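Local atomic coordinates of dehalogenase (Rhodospirillaceae, PDB entry 6A41), a protein that probably catalyses a dehalogenation reaction, as a member of the short-chain dehydrogenase/reductase-like Rossmann-fold family. Residues I8-V13 with A30-H35; K15-G20 with D215-T220; S135-L140 with P238-W243. All coordinates share one frame; numbering follows the deposited sequence.

How the contacts relate
All three contacts belong to one Rossmann-type fold built on a parallel sheet. Contact 1 pairs strands 7-10 and 31-34, on one side of the chain's centre. Contact 3 joins the ends of strands 129-136 and 236-239 on the opposite side; the centres of contacts 1 and 3 lie about 23 Å apart. Contact 2 brings the start of helix 18-27 against helix 214-225. Its centre is about 12 Å from that of contact 1 and about 14 Å from that of contact 3, and it touches both. Along the chain, contact 1 closes before contact 3 opens, while contact 2 crosses both. The early beta-alpha-beta unit is thus tied to the last helix and strand.

Contact 1: I8-V13 with A30-H35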
# COMPACT_ATOMS: atom_id res chain seq x y z
N ILE A 8 19.00 24.61 1.26
CA ILE A 8 18.81 23.18 1.41
C ILE A 8 19.98 22.62 2.22
O ILE A 8 21.12 22.78 1.80
CB ILE A 8 18.75 22.53 0.05
CG1 ILE A 8 17.53 23.14 -0.62
CG2 ILE A 8 18.56 21.03 0.17
CD1 ILE A 8 17.22 22.60 -1.91
N LEU A 9 19.71 21.95 3.33
CA LEU A 9 20.78 21.31 4.08
C LEU A 9 20.76 19.83 3.75
O LEU A 9 19.73 19.18 3.95
CB LEU A 9 20.40 21.49 5.57
CG LEU A 9 21.25 20.70 6.51
CD1 LEU A 9 22.71 21.07 6.29
CD2 LEU A 9 20.74 20.97 7.97
N ILE A 10 21.85 19.26 3.28
CA ILE A 10 21.91 17.87 2.94
C ILE A 10 22.90 17.21 3.96
O ILE A 10 24.00 17.70 4.17
CB ILE A 10 22.47 17.65 1.55
CG1 ILE A 10 21.68 18.44 0.45
CG2 ILE A 10 22.48 16.14 1.20
CD1 ILE A 10 22.33 18.46 -0.92
N THR A 11 22.48 16.17 4.62
CA THR A 11 23.33 15.46 5.54
C THR A 11 24.13 14.36 4.85
O THR A 11 23.83 13.89 3.77
CB THR A 11 22.54 14.83 6.70
OG1 THR A 11 21.61 13.85 6.19
CG2 THR A 11 21.75 15.90 7.40
N ASN A 12 25.17 13.92 5.54
CA ASN A 12 26.04 12.82 5.10
C ASN A 12 26.31 12.87 3.62
O ASN A 12 26.19 11.86 2.88
CB ASN A 12 25.41 11.52 5.57
CG ASN A 12 25.12 11.47 7.06
OD1 ASN A 12 26.04 11.56 7.89
ND2 ASN A 12 23.87 11.43 7.41
N VAL A 13 26.73 14.05 3.16
CA VAL A 13 26.72 14.31 1.73
C VAL A 13 27.67 13.46 0.89
O VAL A 13 27.46 13.31 -0.35
CB VAL A 13 27.00 15.80 1.43
CG1 VAL A 13 28.46 16.15 1.48
CG2 VAL A 13 26.39 16.25 0.13
N ALA A 30 19.46 26.45 -5.98
CA ALA A 30 19.53 26.44 -4.54
C ALA A 30 20.84 26.95 -3.92
O ALA A 30 21.89 26.86 -4.55
CB ALA A 30 19.21 25.04 -3.97
N THR A 31 20.73 27.37 -2.66
CA THR A 31 21.91 27.52 -1.76
C THR A 31 22.01 26.18 -0.97
O THR A 31 21.15 25.86 -0.16
CB THR A 31 21.66 28.67 -0.79
OG1 THR A 31 21.41 29.84 -1.56
CG2 THR A 31 22.82 28.91 0.22
N VAL A 32 23.10 25.48 -1.14
CA VAL A 32 23.28 24.21 -0.55
C VAL A 32 24.28 24.33 0.60
O VAL A 32 25.40 24.84 0.43
CB VAL A 32 23.77 23.19 -1.60
CG1 VAL A 32 24.11 21.88 -0.93
CG2 VAL A 32 22.71 23.03 -2.70
N LEU A 33 23.88 23.82 1.75
CA LEU A 33 24.67 23.60 2.92
C LEU A 33 24.81 22.10 3.14
O LEU A 33 23.82 21.36 3.07
CB LEU A 33 23.94 24.15 4.13
CG LEU A 33 23.51 25.59 4.07
CD1 LEU A 33 22.89 26.00 5.36
CD2 LEU A 33 24.65 26.51 3.58
N ALA A 34 26.00 21.64 3.39
CA ALA A 34 26.26 20.21 3.44
C ALA A 34 26.95 19.87 4.73
O ALA A 34 27.98 20.49 5.05
CB ALA A 34 27.11 19.75 2.26
N HIS A 35 26.46 18.84 5.37
CA HIS A 35 27.10 18.14 6.49
C HIS A 35 27.77 16.84 6.01
O HIS A 35 27.29 16.18 5.09
CB HIS A 35 26.06 17.82 7.56
CG HIS A 35 26.44 16.66 8.43
ND1 HIS A 35 26.06 15.38 8.12
CD2 HIS A 35 27.18 16.58 9.58
CE1 HIS A 35 26.60 14.54 9.01
NE2 HIS A 35 27.27 15.23 9.91
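The backbone N-H of Val13 bonds to His35 O at 2.9 Å. Next to it, the N-H of Asn12 bonds to the ring atom His35 ND1 at 3.1 Å. The bond to ND1 is nearly straight, 172° at the hydrogen, with the donor 16° out of the ring plane. These bonds extend the parallel pairing of strands 7-10 and 31-34, the two strands of the first beta-alpha-beta unit of a Rossmann-type fold, joined through helix 18-27. The ND1 that accepts carries no proton. CG of His35 stands anti to the backbone N (chi1 156°), which sets the ring's base near the loop of Thr11 and Asn12. The side-chain amide of Asn12 lies beside the ring with its plane 82° from it, and Asn12 OD1 comes 3.2 Å from His35 CE1. Asn12 ND2 turns instead to the carbonyl of Asn83. An alanine in place of His35 would probably leave the N-H of Asn12 without its acceptor and its side chain without the ring beside it.

Before this loop the strands bond in regular parallel fashion. Leu33 is held at both ends, its N-H by Ile8 O and its O by the N-H of Ile10. The N-H of His35 then donates a hydrogen bond to Ile10 O. Ile8, Ile10, Val32 and Ala34 share the sheet face covered by helix 18-27. Leu9 and Leu33 share the other, toward helix 63-74. On the first face the side chains of Ile10 and Val32 slant across each other, touching through Ile10 CD1 and Val32 CG1. Further on, Val13 CG1 rests 3.9 Å from Ala34 CB.

Contact 2: K15-G20 with D215-T220; sequences KFAGHG and DELGAT
Leu217 CD2 touches Ala17 CB at 3.7 Å, the closest side-chain contact here. The leucine has CG anti to its backbone N (chi1 -176°), and Leu217 CG is also near the same methyl, 4.0 Å from Ala17 CB. Leu217 CD2 also lies 4.5 Å from Phe16 CE1, a looser approach, oblique to the ring. Phe16 and Ala17 also rest on Val134 of strand 129-136.

Further along, glycine meets glycine. The CA atoms of Gly20 and Gly218 are 4.5 Å apart, and Gly20 O lies 3.8 Å from Gly218 CA. A side chain on Gly218 would clash with that carbonyl, and one on Gly20 would point toward the facing helix. CG of Asp215 lies beside its own backbone N (chi1 -73°), back toward Gly20, although its CB points away. Asp215 OD1 passes 3.9 Å from Gly20 CA, but its main partner is Arg23, in a salt bridge.

Ala17 lies within the type II' turn from Lys15 to Gly18 and takes the N-cap position of helix 18-27. A glycine-bearing turn after the first strand, leading into the first helix, is typical of the Rossmann-type fold, where it commonly forms the dinucleotide-binding loop.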
# COMPACT_ATOMS: atom_id res chain seq x y z
N LYS A 15 27.77 10.29 1.25
CA LYS A 15 27.13 9.00 1.05
C LYS A 15 25.93 9.14 0.15
O LYS A 15 25.38 10.24 -0.02
CB LYS A 15 26.57 8.50 2.38
CG LYS A 15 27.70 8.05 3.30
CD LYS A 15 27.15 7.77 4.67
CE LYS A 15 26.92 6.32 4.95
NZ LYS A 15 28.08 5.42 4.83
N PHE A 16 25.51 8.00 -0.34
CA PHE A 16 24.15 7.76 -0.90
C PHE A 16 23.74 8.87 -1.89
O PHE A 16 24.39 9.00 -2.93
CB PHE A 16 23.16 7.65 0.31
CG PHE A 16 21.82 6.96 0.02
CD1 PHE A 16 21.59 6.21 -1.16
CD2 PHE A 16 20.84 7.02 0.96
CE1 PHE A 16 20.37 5.62 -1.39
CE2 PHE A 16 19.65 6.37 0.78
CZ PHE A 16 19.41 5.66 -0.36
N ALA A 17 22.73 9.69 -1.60
CA ALA A 17 22.20 10.61 -2.60
C ALA A 17 22.83 12.00 -2.52
O ALA A 17 22.40 12.96 -3.20
CB ALA A 17 20.72 10.76 -2.42
N GLY A 18 23.87 12.16 -1.70
CA GLY A 18 24.43 13.54 -1.46
C GLY A 18 24.92 14.31 -2.69
O GLY A 18 24.64 15.52 -2.87
N HIS A 19 25.74 13.66 -3.48
CA HIS A 19 26.29 14.30 -4.63
C HIS A 19 25.27 14.61 -5.69
O HIS A 19 25.28 15.71 -6.25
CB HIS A 19 27.44 13.49 -5.22
CG HIS A 19 28.68 13.57 -4.38
ND1 HIS A 19 29.93 13.33 -4.90
CD2 HIS A 19 28.86 14.04 -3.13
CE1 HIS A 19 30.83 13.52 -3.94
NE2 HIS A 19 30.20 13.94 -2.85
N GLY A 20 24.41 13.61 -5.99
CA GLY A 20 23.30 13.84 -7.01
C GLY A 20 22.46 15.01 -6.56
O GLY A 20 22.13 15.86 -7.34
N ASP A 215 21.78 11.64 -10.58
CA ASP A 215 21.00 12.81 -11.00
C ASP A 215 19.47 12.71 -11.04
O ASP A 215 18.79 13.76 -10.89
CB ASP A 215 21.51 13.35 -12.29
CG ASP A 215 22.88 14.07 -12.06
OD1 ASP A 215 23.39 14.24 -10.88
OD2 ASP A 215 23.45 14.46 -13.05
N GLU A 216 18.98 11.48 -11.24
CA GLU A 216 17.55 11.18 -11.22
C GLU A 216 17.05 11.18 -9.79
O GLU A 216 15.99 11.80 -9.48
CB GLU A 216 17.17 9.83 -11.88
CG GLU A 216 17.27 9.89 -13.38
CD GLU A 216 17.36 8.52 -14.13
OE1 GLU A 216 17.89 7.53 -13.62
OE2 GLU A 216 16.86 8.51 -15.28
N LEU A 217 17.79 10.47 -8.94
CA LEU A 217 17.46 10.54 -7.46
C LEU A 217 17.57 11.97 -6.97
O LEU A 217 16.67 12.43 -6.24
CB LEU A 217 18.36 9.61 -6.71
CG LEU A 217 18.12 9.46 -5.20
CD1 LEU A 217 16.73 9.18 -4.87
CD2 LEU A 217 18.96 8.35 -4.65
N GLY A 218 18.65 12.66 -7.38
CA GLY A 218 18.79 14.08 -6.97
C GLY A 218 17.60 14.99 -7.44
O GLY A 218 17.08 15.84 -6.66
N ALA A 219 17.18 14.81 -8.68
CA ALA A 219 16.11 15.57 -9.23
C ALA A 219 14.78 15.27 -8.47
O ALA A 219 13.96 16.18 -8.27
CB ALA A 219 15.87 15.38 -10.76
N THR A 220 14.59 14.02 -8.10
CA THR A 220 13.42 13.65 -7.27
C THR A 220 13.36 14.32 -5.94
O THR A 220 12.34 14.86 -5.50
CB THR A 220 13.26 12.12 -7.24
OG1 THR A 220 13.18 11.62 -8.63
CG2 THR A 220 12.04 11.78 -6.54

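Contact 3: S135-L140 with P238-W243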
# COMPACT_ATOMS: atom_id res chain seq x y z
N SER A 135 15.56 7.40 1.56
CA SER A 135 15.34 6.07 2.17
C SER A 135 15.39 4.96 1.07
O SER A 135 16.01 5.19 0.03
CB SER A 135 13.99 6.01 2.93
OG SER A 135 13.90 4.86 3.76
N SER A 136 14.76 3.83 1.33
CA SER A 136 14.84 2.69 0.48
C SER A 136 13.50 2.18 0.05
O SER A 136 12.56 2.30 0.87
CB SER A 136 15.64 1.59 1.15
OG SER A 136 15.61 0.40 0.41
N ALA A 137 13.37 1.72 -1.19
CA ALA A 137 12.18 1.00 -1.62
C ALA A 137 12.11 -0.46 -1.05
O ALA A 137 11.12 -1.15 -1.27
CB ALA A 137 11.99 0.96 -3.17
N ALA A 138 13.21 -0.94 -0.46
CA ALA A 138 13.25 -2.32 -0.12
C ALA A 138 12.05 -2.81 0.74
O ALA A 138 11.51 -3.86 0.43
CB ALA A 138 14.50 -2.69 0.59
N PRO A 139 11.61 -2.01 1.75
CA PRO A 139 10.46 -2.47 2.54
C PRO A 139 9.19 -2.67 1.76
O PRO A 139 8.31 -3.42 2.23
CB PRO A 139 10.26 -1.32 3.54
CG PRO A 139 11.57 -0.70 3.62
CD PRO A 139 12.12 -0.76 2.25
N LEU A 140 9.10 -2.06 0.57
CA LEU A 140 7.87 -2.22 -0.25
C LEU A 140 7.77 -3.62 -0.87
O LEU A 140 6.71 -3.98 -1.41
CB LEU A 140 7.80 -1.14 -1.34
CG LEU A 140 7.69 0.27 -0.70
CD1 LEU A 140 7.89 1.35 -1.83
CD2 LEU A 140 6.48 0.42 0.18
N PRO A 238 8.52 5.81 -4.28
CA PRO A 238 9.44 4.82 -4.85
C PRO A 238 10.21 5.29 -6.06
O PRO A 238 9.66 5.94 -6.98
CB PRO A 238 8.55 3.63 -5.17
CG PRO A 238 7.27 4.02 -4.52
CD PRO A 238 7.15 5.46 -4.58
N HIS A 239 11.51 5.07 -6.01
CA HIS A 239 12.43 5.53 -7.02
C HIS A 239 13.40 4.40 -7.30
O HIS A 239 14.50 4.41 -6.94
CB HIS A 239 13.14 6.78 -6.53
CG HIS A 239 13.98 7.43 -7.56
ND1 HIS A 239 15.24 6.99 -7.85
CD2 HIS A 239 13.72 8.46 -8.41
CE1 HIS A 239 15.76 7.76 -8.81
NE2 HIS A 239 14.88 8.68 -9.15
N ALA A 240 12.86 3.41 -8.04
CA ALA A 240 13.54 2.16 -8.26
C ALA A 240 13.24 1.54 -9.59
O ALA A 240 13.28 0.33 -9.70
CB ALA A 240 13.12 1.22 -7.17
N GLY A 241 13.00 2.35 -10.63
CA GLY A 241 12.83 1.85 -11.95
C GLY A 241 11.64 0.92 -12.17
O GLY A 241 11.68 0.08 -13.03
N GLY A 242 10.66 1.03 -11.32
CA GLY A 242 9.50 0.12 -11.33
C GLY A 242 9.59 -1.16 -10.44
O GLY A 242 8.63 -1.89 -10.34
N TRP A 243 10.73 -1.34 -9.78
CA TRP A 243 10.96 -2.53 -8.98
C TRP A 243 9.97 -2.54 -7.80
O TRP A 243 9.57 -3.64 -7.36
CB TRP A 243 12.42 -2.56 -8.55
CG TRP A 243 12.82 -3.68 -7.70
CD1 TRP A 243 13.36 -4.89 -8.11
CD2 TRP A 243 12.83 -3.69 -6.25
NE1 TRP A 243 13.59 -5.68 -7.01
CE2 TRP A 243 13.35 -4.95 -5.86
CE3 TRP A 243 12.43 -2.75 -5.26
CZ2 TRP A 243 13.47 -5.35 -4.54
CZ3 TRP A 243 12.55 -3.14 -3.89
CH2 TRP A 243 13.10 -4.42 -3.56
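Trp243 pushes the rim of its indole against the backbone of Ala137 and Ala138. CZ3 does most of the touching. Trp243 CZ3 lies 3.6 Å from Ala137 O and 3.9 Å from Ala138 CA, with both atoms at the ring edge and near its plane. The neighbouring Trp243 CH2 also comes 4.0 Å from Ala138 CA. With CG anti to the backbone N (chi1 178°), the side chain extends away from its own backbone N, and the indole reaches segment 135-140. The hollow it enters is lined by backbone and by a small methyl, since Ala137 CB is 4.2 Å from Trp243 CZ3.

Ala137 CB is a low bump that fits the angle formed by Ala240 CB and the indole edge. It points toward the facing segment, and Ala137 CB also lies 4.2 Å from Ala240 CB. Nearby, Leu140 supplies a larger bump. Leu140 CD1 sits 3.8 Å from CG of the Pro238 ring, and the two side chains cross at about a right angle.

Turns shape both sides. Ser136 OG accepts the N-H of Ala138 in an ST turn, and Leu140 N bonds to Ala137 O, the carbonyl that meets the indole. Facing them, a type I' turn from Ala240 to Trp243 brings the tail round, with glycines at both central positions.

In the sheet, strand 172-179 lies between strands 129-136 and 236-239, so the contact joins their ends beyond it. Helix 147-158 covers Ser136, helix 214-225 covers His239, and Pro238 packs on His235 of the second subunit.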